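Local coordinates for tailspike protein (Acinetobacter phage vB_ApiP_P1, PDB 6E1R), which probably recognises and hydrolyses capsular polysaccharide of its Acinetobacter host, as the tailspike of the phage, at residues S55-I60 against V64-G69; A42-G47 against A86-S91. All coordinates share one frame; numbering follows the deposited sequence.

Interaction 1: residues S55-I60 against V64-G69; sequences STQALI and VTVING
Ile60 and Asn68 meet through their backbones. Ile60 O accepts two weak hydrogen bonds. Asn68 N lies 2.7 Å from Ile60 O, but the N-H is turned well off line, at 120°. Gly69 N is farther from Ile60 O, at 3.4 Å, and its angle is better. One carbonyl oxygen is thus shared by two successive amides. Gln57 O receives the bond from Ile60 N that closes a type I beta turn, Gln57 to Ile60. Asn68 ND2 bonds to Glu25 O, at helix 21-25.

This turn belongs to the connection between strands 49-53 and 66-67 of the small mixed sheet near the N-terminal end of the chain. Strand 66-67 is an outermost strand of that sheet within this chain. It forms a tight beta hairpin with strand 70-72. Asn68 and Gly69, both with positive phi, are the central residues of its type I' turn.

The side-chain part centres on Val66. The apolar pair is Ile60 CG2 and Val66 CB, 4.0 Å apart. Ile60 CG2 lies anti to its own backbone N, while the CG1 branch leads away. Gln57 crosses Val66 at about a right angle. Its extended chain brings OE1 into van der Waals contact with both methyls, with Gln57 OE1 3.7 Å from Val66 CG1.

Interaction 2: residues A42-G47 against A86-S91; sequences AGQYMG and ADPSAS
The backbones of Gln44 and Pro88 stay well apart, with Gln44 CA and Pro88 CA 7.9 Å from each other, and the second segment folds as a type I beta turn from Asp87 to Ala90. Side chains span the distance. Gln44 and Pro88 come from opposite directions, and the Gln44 amide lies against the proline ring. Gln44 OE1 is 3.5 Å from Pro88 CG, and Gln44 CD is 3.8 Å from the same Pro88 CG. The Gln44 chain is bent at chi2 (-67°), which brings the tilted amide to the CB-CG side of the ring, OE1 closest.

Two loops meet here at the surface. One joins strands 34-37 and 49-53 of the N-terminal mixed sheet. The other runs from strand 79-80 to helix 94-106, at the start of the parallel beta-helix that forms the body of the tailspike. Tyr45, beside Gln44, packs on Gln73 of a second subunit.

The polar link between the loops is a water. It accepts from Gln44 NE2 at 2.8 Å and donates to Ser89 OG at 3.0 Å. A longer bond, 3.3 Å, runs from the water to Ala42 O. Ser89 OG in turn donates to Asp87 OD1 at 2.9 Å, from above the carboxylate plane. A weak bond from Ser89 N reaches the same Asp87 OD1.

Overall arrangement
Both contacts lie near the N-terminal end of this chain, which lacks the N-terminal part of the full-length protein. Interaction 1 is nested in sequence inside the loop closed by interaction 2. Their centres are 22 Å apart, and their nearest atoms are about 7 Å apart without touching. Interaction 1 is local and lies at one margin of the mixed sheet. Interaction 2 joins a loop of that sheet to the segment before helix 94-106. Strand 49-53 links them, since residues 42-47 precede it and residues 55-60 follow it. The centres of interactions 1 and 2 are 53 Å and 44 Å from the centre of the chain. Neither contact includes a ligand.

Interaction 1: residues S55-I60 against V64-G69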
loop_
_atom_site.group_PDB
_atom_site.type_symbol
_atom_site.label_atom_id
_atom_site.label_comp_id
_atom_site.label_asym_id
_atom_site.label_seq_id
_atom_site.Cartn_x
_atom_site.Cartn_y
_atom_site.Cartn_z
ATOM N N SER A 55 -28.288 48.104 21.467
ATOM C CA SER A 55 -28.292 48.855 22.717
ATOM C C SER A 55 -28.229 47.948 23.938
ATOM O O SER A 55 -27.803 48.399 25.006
ATOM C CB SER A 55 -29.534 49.745 22.796
ATOM O OG SER A 55 -30.722 48.977 22.711
ATOM N N THR A 56 -28.644 46.685 23.806
ATOM C CA THR A 56 -28.577 45.769 24.938
ATOM C C THR A 56 -27.136 45.448 25.314
ATOM O O THR A 56 -26.850 45.163 26.483
ATOM C CB THR A 56 -29.337 44.480 24.622
ATOM O OG1 THR A 56 -28.738 43.832 23.493
ATOM C CG2 THR A 56 -30.795 44.784 24.306
ATOM N N GLN A 57 -26.222 45.490 24.349
ATOM C CA GLN A 57 -24.813 45.186 24.563
ATOM C C GLN A 57 -23.940 46.412 24.321
ATOM O O GLN A 57 -22.813 46.306 23.840
ATOM C CB GLN A 57 -24.365 44.032 23.669
ATOM C CG GLN A 57 -25.220 42.788 23.791
ATOM C CD GLN A 57 -24.777 41.696 22.844
ATOM O OE1 GLN A 57 -23.607 41.314 22.824
ATOM N NE2 GLN A 57 -25.710 41.192 22.046
ATOM N N ALA A 58 -24.454 47.595 24.665
ATOM C CA ALA A 58 -23.713 48.827 24.408
ATOM C C ALA A 58 -22.420 48.888 25.209
ATOM O O ALA A 58 -21.437 49.482 24.752
ATOM C CB ALA A 58 -24.586 50.042 24.722
ATOM N N LEU A 59 -22.397 48.283 26.392
ATOM C CA LEU A 59 -21.216 48.284 27.240
ATOM C C LEU A 59 -20.322 47.068 27.016
ATOM O O LEU A 59 -19.281 46.951 27.674
ATOM C CB LEU A 59 -21.636 48.364 28.709
ATOM C CG LEU A 59 -22.310 49.676 29.120
ATOM C CD1 LEU A 59 -22.646 49.684 30.607
ATOM C CD2 LEU A 59 -21.447 50.872 28.748
ATOM N N ILE A 60 -20.696 46.171 26.108
ATOM C CA ILE A 60 -19.918 44.971 25.815
ATOM C C ILE A 60 -18.907 45.287 24.721
ATOM O O ILE A 60 -19.261 45.860 23.684
ATOM C CB ILE A 60 -20.837 43.811 25.397
ATOM C CG1 ILE A 60 -21.717 43.394 26.573
ATOM C CG2 ILE A 60 -20.021 42.631 24.888
ATOM C CD1 ILE A 60 -20.927 42.965 27.779
ATOM N N VAL A 64 -13.766 41.694 19.107
ATOM C CA VAL A 64 -13.925 40.942 17.868
ATOM C C VAL A 64 -15.366 41.035 17.384
ATOM O O VAL A 64 -15.657 41.714 16.393
ATOM C CB VAL A 64 -13.507 39.470 18.050
ATOM C CG1 VAL A 64 -13.693 38.702 16.750
ATOM C CG2 VAL A 64 -12.066 39.374 18.522
ATOM N N THR A 65 -16.275 40.341 18.072
ATOM C CA THR A 65 -17.655 40.255 17.607
ATOM C C THR A 65 -18.478 41.472 18.017
ATOM O O THR A 65 -19.250 41.996 17.208
ATOM C CB THR A 65 -18.307 38.970 18.122
ATOM O OG1 THR A 65 -18.150 38.885 19.543
ATOM C CG2 THR A 65 -17.671 37.751 17.467
ATOM N N VAL A 66 -18.333 41.935 19.257
ATOM C CA VAL A 66 -19.076 43.081 19.769
ATOM C C VAL A 66 -18.080 44.112 20.281
ATOM O O VAL A 66 -17.205 43.787 21.094
ATOM C CB VAL A 66 -20.064 42.680 20.880
ATOM C CG1 VAL A 66 -21.356 43.470 20.750
ATOM C CG2 VAL A 66 -20.348 41.189 20.830
ATOM N N ILE A 67 -18.214 45.349 19.806
ATOM C CA ILE A 67 -17.310 46.443 20.164
ATOM C C ILE A 67 -18.184 47.616 20.607
ATOM O O ILE A 67 -18.642 48.415 19.783
ATOM C CB ILE A 67 -16.383 46.841 19.012
ATOM C CG1 ILE A 67 -15.485 45.660 18.627
ATOM C CG2 ILE A 67 -15.525 48.034 19.400
ATOM C CD1 ILE A 67 -14.633 45.910 17.405
ATOM N N ASN A 68 -18.420 47.721 21.916
ATOM C CA ASN A 68 -19.223 48.795 22.510
ATOM C C ASN A 68 -20.583 48.930 21.825
ATOM O O ASN A 68 -21.022 50.022 21.461
ATOM C CB ASN A 68 -18.463 50.122 22.493
ATOM C CG ASN A 68 -17.413 50.207 23.584
ATOM O OD1 ASN A 68 -17.493 49.506 24.594
ATOM N ND2 ASN A 68 -16.425 51.071 23.391
ATOM N N GLY A 69 -21.255 47.793 21.654
ATOM C CA GLY A 69 -22.580 47.743 21.082
ATOM C C GLY A 69 -22.624 47.402 19.608
ATOM O O GLY A 69 -23.686 47.014 19.109
#

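Interaction 2: residues A42-G47 against A86-S91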
loop_
_atom_site.group_PDB
_atom_site.type_symbol
_atom_site.label_atom_id
_atom_site.label_comp_id
_atom_site.label_asym_id
_atom_site.label_seq_id
_atom_site.Cartn_x
_atom_site.Cartn_y
_atom_site.Cartn_z
ATOM N N ALA A 42 -6.222 51.743 11.399
ATOM C CA ALA A 42 -6.216 52.814 10.413
ATOM C C ALA A 42 -5.184 52.533 9.327
ATOM O O ALA A 42 -4.094 52.022 9.599
ATOM C CB ALA A 42 -5.923 54.155 11.084
ATOM N N GLY A 43 -5.532 52.873 8.087
ATOM C CA GLY A 43 -4.654 52.627 6.965
ATOM C C GLY A 43 -4.649 51.205 6.452
ATOM O O GLY A 43 -3.947 50.921 5.472
ATOM N N GLN A 44 -5.405 50.305 7.073
ATOM C CA GLN A 44 -5.475 48.911 6.668
ATOM C C GLN A 44 -6.851 48.601 6.095
ATOM O O GLN A 44 -7.839 49.270 6.409
ATOM C CB GLN A 44 -5.192 47.979 7.852
ATOM C CG GLN A 44 -3.825 48.168 8.489
ATOM C CD GLN A 44 -2.690 47.755 7.573
ATOM O OE1 GLN A 44 -2.868 46.933 6.673
ATOM N NE2 GLN A 44 -1.512 48.327 7.798
ATOM N N TYR A 45 -6.903 47.580 5.243
ATOM C CA TYR A 45 -8.154 47.108 4.667
ATOM C C TYR A 45 -8.564 45.742 5.199
ATOM O O TYR A 45 -9.641 45.251 4.842
ATOM C CB TYR A 45 -8.051 47.060 3.137
ATOM C CG TYR A 45 -6.952 46.161 2.612
ATOM C CD1 TYR A 45 -7.186 44.814 2.362
ATOM C CD2 TYR A 45 -5.679 46.659 2.365
ATOM C CE1 TYR A 45 -6.188 43.990 1.881
ATOM C CE2 TYR A 45 -4.673 45.842 1.884
ATOM C CZ TYR A 45 -4.933 44.508 1.645
ATOM O OH TYR A 45 -3.935 43.692 1.167
HETATM N N MSE A 46 -7.742 45.121 6.039
HETATM C CA MSE A 46 -8.032 43.790 6.560
HETATM C C MSE A 46 -8.651 43.849 7.949
HETATM O O MSE A 46 -8.374 44.758 8.729
HETATM C CB MSE A 46 -6.761 42.945 6.589
HETATM C CG MSE A 46 -6.187 42.676 5.216
HETATM SE SE MSE A 46 -4.669 41.470 5.292
HETATM C CE MSE A 46 -4.368 41.241 3.379
ATOM N N GLY A 47 -9.482 42.856 8.255
ATOM C CA GLY A 47 -10.284 42.876 9.456
ATOM C C GLY A 47 -11.518 43.743 9.367
ATOM O O GLY A 47 -12.274 43.818 10.345
ATOM N N ALA A 86 -4.961 41.621 14.839
ATOM C CA ALA A 86 -3.663 41.438 14.198
ATOM C C ALA A 86 -3.334 42.674 13.371
ATOM O O ALA A 86 -4.011 42.969 12.382
ATOM C CB ALA A 86 -3.670 40.184 13.331
ATOM N N ASP A 87 -2.289 43.397 13.772
ATOM C CA ASP A 87 -1.913 44.630 13.102
ATOM C C ASP A 87 -0.795 44.335 12.116
ATOM O O ASP A 87 0.308 43.959 12.542
ATOM C CB ASP A 87 -1.467 45.677 14.121
ATOM C CG ASP A 87 -1.281 47.052 13.511
ATOM O OD1 ASP A 87 -1.620 47.232 12.324
ATOM O OD2 ASP A 87 -0.801 47.956 14.226
ATOM N N PRO A 88 -1.024 44.474 10.807
ATOM C CA PRO A 88 0.052 44.196 9.841
ATOM C C PRO A 88 1.269 45.088 10.003
ATOM O O PRO A 88 2.382 44.665 9.668
ATOM C CB PRO A 88 -0.634 44.416 8.485
ATOM C CG PRO A 88 -2.093 44.215 8.761
ATOM C CD PRO A 88 -2.311 44.743 10.147
ATOM N N SER A 89 1.096 46.312 10.503
ATOM C CA SER A 89 2.232 47.198 10.721
ATOM C C SER A 89 2.980 46.893 12.012
ATOM O O SER A 89 4.121 47.340 12.171
ATOM C CB SER A 89 1.771 48.659 10.727
ATOM O OG SER A 89 0.691 48.851 11.622
ATOM N N ALA A 90 2.373 46.143 12.926
ATOM C CA ALA A 90 3.012 45.827 14.195
ATOM C C ALA A 90 4.025 44.700 14.031
ATOM O O ALA A 90 3.918 43.861 13.131
ATOM C CB ALA A 90 1.968 45.437 15.241
ATOM N N SER A 91 5.019 44.691 14.919
ATOM C CA SER A 91 6.064 43.677 14.888
ATOM C C SER A 91 5.639 42.362 15.526
ATOM O O SER A 91 6.322 41.351 15.326
ATOM C CB SER A 91 7.320 44.199 15.590
ATOM O OG SER A 91 7.826 45.352 14.942
HETATM O O HOH W 1 -1.533 49.988 10.014
#